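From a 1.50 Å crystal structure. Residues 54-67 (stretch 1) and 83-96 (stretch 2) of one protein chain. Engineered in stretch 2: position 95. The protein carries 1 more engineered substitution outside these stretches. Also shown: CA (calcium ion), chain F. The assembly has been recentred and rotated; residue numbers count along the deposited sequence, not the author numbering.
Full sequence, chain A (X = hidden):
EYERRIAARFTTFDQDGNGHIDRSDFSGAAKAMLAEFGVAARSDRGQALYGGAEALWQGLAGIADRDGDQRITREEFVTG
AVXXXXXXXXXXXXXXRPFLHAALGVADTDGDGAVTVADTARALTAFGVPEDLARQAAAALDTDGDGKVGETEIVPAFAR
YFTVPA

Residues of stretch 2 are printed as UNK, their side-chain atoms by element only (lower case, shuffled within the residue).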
ATOM      1  N   GLU A  54      -8.902   4.313  -3.937  1.00  8.12           N
ATOM      2  CA  GLU A  54      -9.678   5.486  -3.479  1.00  9.02           C
ATOM      3  C   GLU A  54     -10.176   5.274  -2.040  1.00  8.95           C
ATOM      4  O   GLU A  54     -10.162   6.214  -1.210  1.00  8.71           O
ATOM      5  CB  GLU A  54     -10.831   5.803  -4.433  1.00  9.33           C
ATOM      6  CG  GLU A  54     -11.500   7.176  -4.171  1.00 12.60           C
ATOM      7  CD  GLU A  54     -12.562   7.176  -3.082  1.00 16.61           C
ATOM      8  OE1 GLU A  54     -12.984   6.090  -2.646  1.00 18.06           O
ATOM      9  OE2 GLU A  54     -12.980   8.288  -2.663  1.00 18.56           O
ATOM     10  N   ALA A  55     -10.624   4.053  -1.752  1.00  8.03           N
ATOM     11  CA  ALA A  55     -11.108   3.746  -0.409  1.00  7.79           C
ATOM     12  C   ALA A  55      -9.980   3.850   0.626  1.00  8.96           C
ATOM     13  O   ALA A  55     -10.207   4.304   1.746  1.00 10.74           O
ATOM     14  CB  ALA A  55     -11.731   2.360  -0.395  1.00  8.52           C
ATOM     15  N   LEU A  56      -8.776   3.444   0.240  1.00  9.15           N
ATOM     16  CA  LEU A  56      -7.639   3.539   1.162  1.00  8.93           C
ATOM     17  C   LEU A  56      -7.301   5.005   1.409  1.00  8.95           C
ATOM     18  O   LEU A  56      -7.018   5.381   2.538  1.00  9.61           O
ATOM     19  CB  LEU A  56      -6.433   2.760   0.641  1.00 10.29           C
ATOM     20  CG  LEU A  56      -5.156   2.720   1.493  1.00 12.21           C
ATOM     21  CD1 LEU A  56      -5.463   2.432   2.958  1.00 12.52           C
ATOM     22  CD2 LEU A  56      -4.238   1.657   0.922  1.00 14.83           C
ATOM     23  N   TRP A  57      -7.290   5.812   0.348  1.00  8.12           N
ATOM     24  CA  TRP A  57      -7.125   7.235   0.502  1.00  8.59           C
ATOM     25  C   TRP A  57      -8.130   7.799   1.508  1.00  8.96           C
ATOM     26  O   TRP A  57      -7.735   8.543   2.404  1.00  8.74           O
ATOM     27  CB  TRP A  57      -7.279   7.930  -0.865  1.00  8.82           C
ATOM     28  CG  TRP A  57      -7.681   9.365  -0.717  1.00  9.25           C
ATOM     29  CD1 TRP A  57      -8.890   9.918  -1.062  1.00  8.77           C
ATOM     30  CD2 TRP A  57      -6.890  10.433  -0.157  1.00  9.87           C
ATOM     31  NE1 TRP A  57      -8.893  11.270  -0.776  1.00 11.53           N
ATOM     32  CE2 TRP A  57      -7.686  11.607  -0.209  1.00  8.96           C
ATOM     33  CE3 TRP A  57      -5.588  10.513   0.377  1.00 11.11           C
ATOM     34  CZ2 TRP A  57      -7.216  12.853   0.242  1.00 10.81           C
ATOM     35  CZ3 TRP A  57      -5.135  11.756   0.846  1.00 11.08           C
ATOM     36  CH2 TRP A  57      -5.944  12.907   0.769  1.00  8.77           C
ATOM     37  N   GLN A  58      -9.413   7.467   1.353  1.00  9.81           N
ATOM     38  CA  GLN A  58     -10.427   7.994   2.286  1.00 10.56           C
ATOM     39  C   GLN A  58     -10.155   7.525   3.704  1.00 11.47           C
ATOM     40  O   GLN A  58     -10.366   8.280   4.651  1.00 12.14           O
ATOM     41  CB  GLN A  58     -11.845   7.612   1.883  1.00 12.07           C
ATOM     42  CG  GLN A  58     -12.285   8.202   0.545  1.00 12.80           C
ATOM     43  CD  GLN A  58     -12.299   9.743   0.457  1.00 16.10           C
ATOM     44  OE1 GLN A  58     -12.471  10.307  -0.636  1.00 19.73           O
ATOM     45  NE2 GLN A  58     -12.099  10.424   1.583  1.00 17.33           N
ATOM     46  N   GLY A  59      -9.660   6.302   3.846  1.00 10.98           N
ATOM     47  CA  GLY A  59      -9.334   5.787   5.183  1.00 12.47           C
ATOM     48  C   GLY A  59      -8.208   6.588   5.803  1.00 12.61           C
ATOM     49  O   GLY A  59      -8.244   6.923   6.989  1.00 14.51           O
ATOM     50  N   LEU A  60      -7.186   6.894   5.010  1.00 12.17           N
ATOM     51  CA  LEU A  60      -6.067   7.649   5.562  1.00 12.30           C
ATOM     52  C   LEU A  60      -6.447   9.098   5.832  1.00 12.06           C
ATOM     53  O   LEU A  60      -6.096   9.652   6.890  1.00 12.35           O
ATOM     54  CB  LEU A  60      -4.834   7.563   4.648  1.00 12.09           C
ATOM     55  CG  LEU A  60      -3.552   8.180   5.205  1.00 12.70           C
ATOM     56  CD1 LEU A  60      -3.119   7.529   6.524  1.00 12.82           C
ATOM     57  CD2 LEU A  60      -2.433   8.141   4.186  1.00 13.11           C
ATOM     58  N   ALA A  61      -7.132   9.716   4.873  1.00 11.82           N
ATOM     59  CA  ALA A  61      -7.596  11.092   5.026  1.00 11.90           C
ATOM     60  C   ALA A  61      -8.479  11.217   6.273  1.00 13.17           C
ATOM     61  O   ALA A  61      -8.373  12.212   7.005  1.00 13.41           O
ATOM     62  CB  ALA A  61      -8.344  11.549   3.764  1.00 11.09           C
ATOM     63  N   GLY A  62      -9.328  10.212   6.526  1.00 14.12           N
ATOM     64  CA  GLY A  62     -10.215  10.227   7.712  1.00 15.51           C
ATOM     65  C   GLY A  62      -9.448  10.299   9.022  1.00 16.48           C
ATOM     66  O   GLY A  62      -9.889  10.952   9.996  1.00 18.23           O
ATOM     67  N   ILE A  63      -8.292   9.649   9.055  1.00 16.22           N
ATOM     68  CA  ILE A  63      -7.420   9.641  10.231  1.00 16.47           C
ATOM     69  C   ILE A  63      -6.555  10.902  10.336  1.00 16.15           C
ATOM     70  O   ILE A  63      -6.410  11.461  11.427  1.00 17.46           O
ATOM     71  CB  ILE A  63      -6.511   8.388  10.227  1.00 17.62           C
ATOM     72  CG1 ILE A  63      -7.348   7.146  10.558  1.00 18.61           C
ATOM     73  CG2 ILE A  63      -5.315   8.555  11.174  1.00 19.41           C
ATOM     74  CD1 ILE A  63      -6.832   5.837   9.924  1.00 20.20           C
ATOM     75  N   ALA A  64      -6.011  11.354   9.208  1.00 14.67           N
ATOM     76  CA  ALA A  64      -4.880  12.303   9.184  1.00 14.80           C
ATOM     77  C   ALA A  64      -5.168  13.710   8.664  1.00 14.35           C
ATOM     78  O   ALA A  64      -4.449  14.658   9.024  1.00 14.53           O
ATOM     79  CB  ALA A  64      -3.718  11.705   8.386  1.00 14.72           C
ATOM     80  N   ASP A  65      -6.193  13.858   7.831  1.00 14.00           N
ATOM     81  CA  ASP A  65      -6.464  15.148   7.196  1.00 14.33           C
ATOM     82  C   ASP A  65      -7.323  15.996   8.118  1.00 16.05           C
ATOM     83  O   ASP A  65      -8.526  16.117   7.915  1.00 17.78           O
ATOM     84  CB  ASP A  65      -7.156  14.976   5.829  1.00 13.54           C
ATOM     85  CG  ASP A  65      -7.434  16.294   5.142  1.00 14.50           C
ATOM     86  OD1 ASP A  65      -6.723  17.269   5.408  1.00 16.43           O
ATOM     87  OD2 ASP A  65      -8.369  16.352   4.321  1.00 14.38           O
ATOM     88  N   ARG A  66      -6.691  16.617   9.103  1.00 17.16           N
ATOM     89  CA  ARG A  66      -7.457  17.265  10.169  1.00 19.15           C
ATOM     90  C   ARG A  66      -8.015  18.658   9.830  1.00 19.41           C
ATOM     91  O   ARG A  66      -8.949  19.115  10.496  1.00 21.59           O
ATOM     92  CB  ARG A  66      -6.719  17.205  11.513  1.00 20.01           C
ATOM     93  CG  ARG A  66      -6.755  15.806  12.184  1.00 21.77           C
ATOM     94  CD  ARG A  66      -8.199  15.308  12.428  1.00 23.90           C
ATOM     95  NE  ARG A  66      -8.307  13.843  12.420  1.00 28.17           N
ATOM     96  CZ  ARG A  66      -8.728  13.107  13.449  1.00 30.66           C
ATOM     97  NH1 ARG A  66      -9.110  13.689  14.586  1.00 31.82           N
ATOM     98  NH2 ARG A  66      -8.786  11.785  13.338  1.00 32.12           N
ATOM     99  N   ASP A  67      -7.498  19.299   8.779  1.00 18.85           N
ATOM    100  CA  ASP A  67      -8.034  20.588   8.330  1.00 18.13           C
ATOM    101  C   ASP A  67      -8.938  20.480   7.087  1.00 18.18           C
ATOM    102  O   ASP A  67      -9.412  21.499   6.567  1.00 18.86           O
ATOM    103  CB  ASP A  67      -6.920  21.637   8.158  1.00 18.65           C
ATOM    104  CG  ASP A  67      -5.970  21.318   7.018  1.00 18.61           C
ATOM    105  OD1 ASP A  67      -6.143  20.258   6.379  1.00 16.40           O
ATOM    106  OD2 ASP A  67      -5.045  22.120   6.753  1.00 20.65           O
ATOM    107  N   UNK A  83       0.422   8.062  15.726  1.00 20.06           N
ATOM    108  CA  UNK A  83      -0.164   7.499  16.947  1.00 22.58           C
ATOM    109  C   UNK A  83      -1.456   6.754  16.646  1.00 22.46           C
ATOM    110  O   UNK A  83      -1.641   5.619  17.082  1.00 22.75           O
ATOM    111  c   UNK A  83      -1.314   8.052  19.158  1.00 23.80           C
ATOM    112  c   UNK A  83      -2.602   8.647  21.239  1.00 28.54           C
ATOM    113  n   UNK A  83      -3.918   8.990  20.575  1.00 31.75           N
ATOM    114  c   UNK A  83      -0.418   8.571  18.018  1.00 22.40           C
ATOM    115  c   UNK A  83      -1.385   8.982  20.364  1.00 25.23           C
ATOM    116  N   UNK A  84      -2.345   7.399  15.896  1.00 23.42           N
ATOM    117  CA  UNK A  84      -3.621   6.789  15.545  1.00 23.92           C
ATOM    118  C   UNK A  84      -3.423   5.466  14.791  1.00 23.66           C
ATOM    119  O   UNK A  84      -4.115   4.486  15.061  1.00 23.80           O
ATOM    120  n   UNK A  84      -7.254  10.704  17.572  1.00 38.31           N
ATOM    121  c   UNK A  84      -6.963  11.456  16.516  1.00 36.95           C
ATOM    122  n   UNK A  84      -6.521  10.904  15.387  1.00 35.24           N
ATOM    123  n   UNK A  84      -7.105  12.771  16.593  1.00 37.64           N
ATOM    124  c   UNK A  84      -4.509   7.770  14.769  1.00 24.33           C
ATOM    125  c   UNK A  84      -6.325   9.470  15.176  1.00 31.49           C
ATOM    126  c   UNK A  84      -4.934   8.995  15.580  1.00 27.16           C
ATOM    127  N   UNK A  85      -2.471   5.425  13.858  1.00 23.55           N
ATOM    128  CA  UNK A  85      -2.173   4.180  13.145  1.00 23.47           C
ATOM    129  C   UNK A  85      -1.635   3.111  14.087  1.00 23.92           C
ATOM    130  O   UNK A  85      -2.047   1.949  14.004  1.00 24.37           O
ATOM    131  c   UNK A  85      -1.173   4.412  12.012  1.00 22.44           C
ATOM    132  c   UNK A  85      -1.695   5.187  10.801  1.00 22.15           C
ATOM    133  c   UNK A  85      -0.563   5.420   9.820  1.00 21.03           C
ATOM    134  c   UNK A  85      -2.856   4.457  10.141  1.00 21.80           C
ATOM    135  N   UNK A  86      -0.724   3.513  14.980  1.00 24.07           N
ATOM    136  CA  UNK A  86      -0.133   2.604  15.963  1.00 24.22           C
ATOM    137  C   UNK A  86      -1.192   2.062  16.924  1.00 24.13           C
ATOM    138  O   UNK A  86      -1.149   0.886  17.289  1.00 24.76           O
ATOM    139  n   UNK A  86       3.121   5.997  18.718  1.00 26.10           N
ATOM    140  c   UNK A  86       1.549   2.438  17.907  1.00 23.50           C
ATOM    141  n   UNK A  86       3.586   3.830  18.025  1.00 25.97           N
ATOM    142  c   UNK A  86       2.529   3.206  18.802  1.00 25.20           C
ATOM    143  n   UNK A  86       4.806   5.582  17.225  1.00 23.30           N
ATOM    144  c   UNK A  86       0.985   3.295  16.759  1.00 24.12           C
ATOM    145  c   UNK A  86       3.832   5.136  17.987  1.00 24.28           C
ATOM    146  N   UNK A  87      -2.141   2.912  17.306  1.00 24.10           N
ATOM    147  CA  UNK A  87      -3.203   2.523  18.242  1.00 24.26           C
ATOM    148  C   UNK A  87      -4.258   1.589  17.639  1.00 24.07           C
ATOM    149  O   UNK A  87      -4.708   0.661  18.312  1.00 24.77           O
ATOM    150  c   UNK A  87      -3.862   3.753  18.871  1.00 24.45           C
ATOM    151  o   UNK A  87      -3.386   5.520  20.374  1.00 29.37           O
ATOM    152  o   UNK A  87      -1.874   3.947  20.221  1.00 28.90           O
ATOM    153  c   UNK A  87      -2.971   4.451  19.895  1.00 26.09           C
ATOM    154  N   UNK A  88      -4.639   1.822  16.378  1.00 23.27           N
ATOM    155  CA  UNK A  88      -5.633   0.974  15.694  1.00 22.91           C
ATOM    156  C   UNK A  88      -5.162   0.434  14.309  1.00 21.34           C
ATOM    157  O   UNK A  88      -5.813   0.690  13.285  1.00 20.93           O
ATOM    158  n   UNK A  88      -9.796   5.479  13.710  1.00 26.35           N
ATOM    159  c   UNK A  88      -8.513   4.692  13.644  1.00 26.51           C
ATOM    160  c   UNK A  88      -8.408   3.632  14.758  1.00 24.38           C
ATOM    161  c   UNK A  88      -7.001   3.020  14.846  1.00 25.33           C
ATOM    162  c   UNK A  88      -7.003   1.683  15.597  1.00 23.47           C
ATOM    163  N   UNK A  89      -4.054  -0.342  14.288  1.00 19.99           N
ATOM    164  CA  UNK A  89      -3.449  -0.848  13.039  1.00 19.74           C
ATOM    165  C   UNK A  89      -4.319  -1.829  12.249  1.00 19.33           C
ATOM    166  O   UNK A  89      -4.366  -1.748  11.002  1.00 18.19           O
ATOM    167  c   UNK A  89      -3.297  -0.788  15.473  1.00 20.18           C
ATOM    168  c   UNK A  89      -2.409  -1.859  14.948  1.00 20.53           C
ATOM    169  c   UNK A  89      -2.156  -1.529  13.525  1.00 19.95           C
ATOM    170  N   UNK A  90      -4.994  -2.745  12.946  1.00 18.06           N
ATOM    171  CA  UNK A  90      -5.862  -3.731  12.290  1.00 17.42           C
ATOM    172  C   UNK A  90      -7.052  -3.062  11.608  1.00 16.68           C
ATOM    173  O   UNK A  90      -7.447  -3.458  10.514  1.00 15.46           O
ATOM    174  o   UNK A  90      -5.842  -6.923  14.097  1.00 25.29           O
ATOM    175  o   UNK A  90      -4.174  -5.688  13.323  1.00 24.73           O
ATOM    176  c   UNK A  90      -6.382  -4.762  13.302  1.00 17.93           C
ATOM    177  c   UNK A  90      -5.385  -5.868  13.589  1.00 21.44           C
ATOM    178  N   UNK A  91      -7.638  -2.068  12.269  1.00 16.27           N
ATOM    179  CA  UNK A  91      -8.752  -1.331  11.674  1.00 16.47           C
ATOM    180  C   UNK A  91      -8.294  -0.595  10.405  1.00 16.06           C
ATOM    181  O   UNK A  91      -8.989  -0.597   9.380  1.00 15.70           O
ATOM    182  c   UNK A  91     -11.520   0.100  13.876  1.00 24.64           C
ATOM    183  c   UNK A  91     -10.490  -0.973  13.540  1.00 19.98           C
ATOM    184  n   UNK A  91     -12.659   2.529  14.910  1.00 20.12           N
ATOM    185  n   UNK A  91     -11.318   2.329  16.759  1.00 24.99           N
ATOM    186  c   UNK A  91     -11.731   1.864  15.593  1.00 24.43           C
ATOM    187  n   UNK A  91     -11.189   0.742  15.130  1.00 26.35           N
ATOM    188  c   UNK A  91      -9.366  -0.363  12.690  1.00 17.71           C
ATOM    189  N   UNK A  92      -7.115   0.015  10.463  1.00 14.98           N
ATOM    190  CA  UNK A  92      -6.598   0.678   9.270  1.00 13.93           C
ATOM    191  C   UNK A  92      -6.342  -0.333   8.149  1.00 13.72           C
ATOM    192  O   UNK A  92      -6.730  -0.104   7.007  1.00 12.64           O
ATOM    193  c   UNK A  92      -5.047   3.917   6.630  1.00 13.89           C
ATOM    194  c   UNK A  92      -3.825   3.582   6.085  1.00 14.41           C
ATOM    195  c   UNK A  92      -4.810   2.213   8.337  1.00 14.09           C
ATOM    196  c   UNK A  92      -5.337   1.482   9.555  1.00 13.61           C
ATOM    197  c   UNK A  92      -3.073   2.578   6.673  1.00 13.33           C
ATOM    198  c   UNK A  92      -5.545   3.232   7.747  1.00 15.60           C
ATOM    199  c   UNK A  92      -3.583   1.885   7.801  1.00 13.61           C
ATOM    200  N   UNK A  93      -5.716  -1.465   8.492  1.00 13.21           N
ATOM    201  CA  UNK A  93      -5.467  -2.529   7.508  1.00 13.19           C
ATOM    202  C   UNK A  93      -6.753  -3.035   6.871  1.00 13.16           C
ATOM    203  O   UNK A  93      -6.755  -3.360   5.676  1.00 13.28           O
ATOM    204  c   UNK A  93      -4.700  -3.674   8.138  1.00 12.68           C
ATOM    205  N   UNK A  94      -7.844  -3.103   7.643  1.00 13.13           N
ATOM    206  CA  UNK A  94      -9.134  -3.422   7.061  1.00 13.10           C
ATOM    207  C   UNK A  94      -9.611  -2.400   6.035  1.00 12.88           C
ATOM    208  O   UNK A  94     -10.261  -2.781   5.054  1.00 12.87           O
ATOM    209  c   UNK A  94      -9.891  -6.212   8.089  1.00 15.28           C
ATOM    210  o   UNK A  94      -9.002  -7.042   8.393  1.00 19.19           O
ATOM    211  o   UNK A  94     -10.662  -6.366   7.115  1.00 15.42           O
ATOM    212  c   UNK A  94     -10.217  -3.668   8.124  1.00 13.73           C
ATOM    213  c   UNK A  94     -10.014  -4.936   8.939  1.00 14.51           C
ATOM    214  N   UNK A  95      -9.310  -1.118   6.244  1.00 12.27           N
ATOM    215  CA  UNK A  95      -9.675  -0.084   5.247  1.00 12.31           C
ATOM    216  C   UNK A  95      -8.875  -0.284   3.956  1.00 11.41           C
ATOM    217  O   UNK A  95      -9.335   0.089   2.870  1.00 11.57           O
ATOM    218  c   UNK A  95     -10.366   1.622   7.015  1.00 15.97           C
ATOM    219  c   UNK A  95     -11.919   3.813   5.983  1.00 17.67           C
ATOM    220  s   UNK A  95     -12.043   2.117   6.552  1.00 15.80           S
ATOM    221  c   UNK A  95      -9.475   1.329   5.813  1.00 13.80           C
ATOM    222  N   UNK A  96      -7.705  -0.912   4.088  1.00 10.48           N
ATOM    223  CA  UNK A  96      -6.852  -1.258   2.923  1.00  9.66           C
ATOM    224  C   UNK A  96      -7.180  -2.579   2.247  1.00 10.12           C
ATOM    225  O   UNK A  96      -6.636  -2.872   1.160  1.00  9.55           O
ATOM    226  c   UNK A  96      -5.384  -1.273   3.310  1.00 10.60           C
TER
HETATM  227 CA    CA F 172      -4.757  18.692   5.395  1.00 11.76          CA
HETATM  228  O   HOH W   1      -4.714  12.771  13.351  1.00 40.92           O
HETATM  229  O   HOH W   2      -3.122  20.570   5.070  1.00 20.01           O

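Position 83 has four carbons in a row ending in a nitrogen. It lies out of reach of stretch 1. It is Lys-83.

Position 84 has three carbons, a nitrogen, then a carbon carrying two more nitrogens. Its CB lies 3.8 Å from Ile-63 CG2. This is Arg-84. Its NH2 stands 3.0 Å from Arg-66 NH1; both are donors, so like charges meet without a hydrogen bond. Water 1 links the stretches: it donates to Ile-63 O (2.9 Å) and accepts a weak bond from Arg-84 NE (3.3 Å).

Position 85 has four carbons, forked at the second. One branch end approaches Ile-63. It is Leu-85, with CD2 4.2 Å from Ile-63 CD1.

Position 86 repeats the pattern of position 84, without touching stretch 1. It is Arg-86.

Position 87 has two carbons, the second carrying two oxygens. No contact is made. It is Asp-87, and its OD2 forms a salt bridge with Lys-83 NZ at 3.5 Å.

Position 88 has four carbons ending in a nitrogen, running past Ile-63. It is Lys-88, with CE 4.1 Å from Ile-63 CG1.

Position 89 has three carbons closing a ring onto the backbone N, out of reach. It is Pro-89.

Position 90 has two carbons and two oxygens, far from stretch 1. It is Asp-90.

Position 91 repeats the pattern of position 84, again without contact. It is Arg-91.

Position 92 has one carbon, then a six-carbon ring lying among Leu-56, Gly-59, Leu-60 and Ile-63. It is Phe-92. Its CD1 is 3.6 Å from Ile-63 CD1, and its CZ is 3.7 Å from Leu-56 CD1.

Position 93 has a single carbon pointing away. It is Ala-93.

Position 94 has three carbons, the third carrying two oxygens, out of reach. It is Glu-94.

Position 95 is unbranched: two carbons, a sulfur, one carbon. Its end lies against Gly-59. It is the engineered Met-95, with CE 3.3 Å from Gly-59 CA.

Position 96 has one carbon; this CB is 3.7 Å from Leu-56 CD1. It is Ala-96.

The contact is mainly apolar. Helices 54-64 and 89-96 run roughly antiparallel, at 149°, with axes 8.9 Å apart at closest approach. Phe-92 fits as a knob into a hole. Gly-59 leaves room for Met-95, since an ideal CB there would lie only 3.1 Å from Met-95 CB. No direct hydrogen bond joins the stretches.

Stretch 2 (83-96) KRLRDKPDRFAEMA
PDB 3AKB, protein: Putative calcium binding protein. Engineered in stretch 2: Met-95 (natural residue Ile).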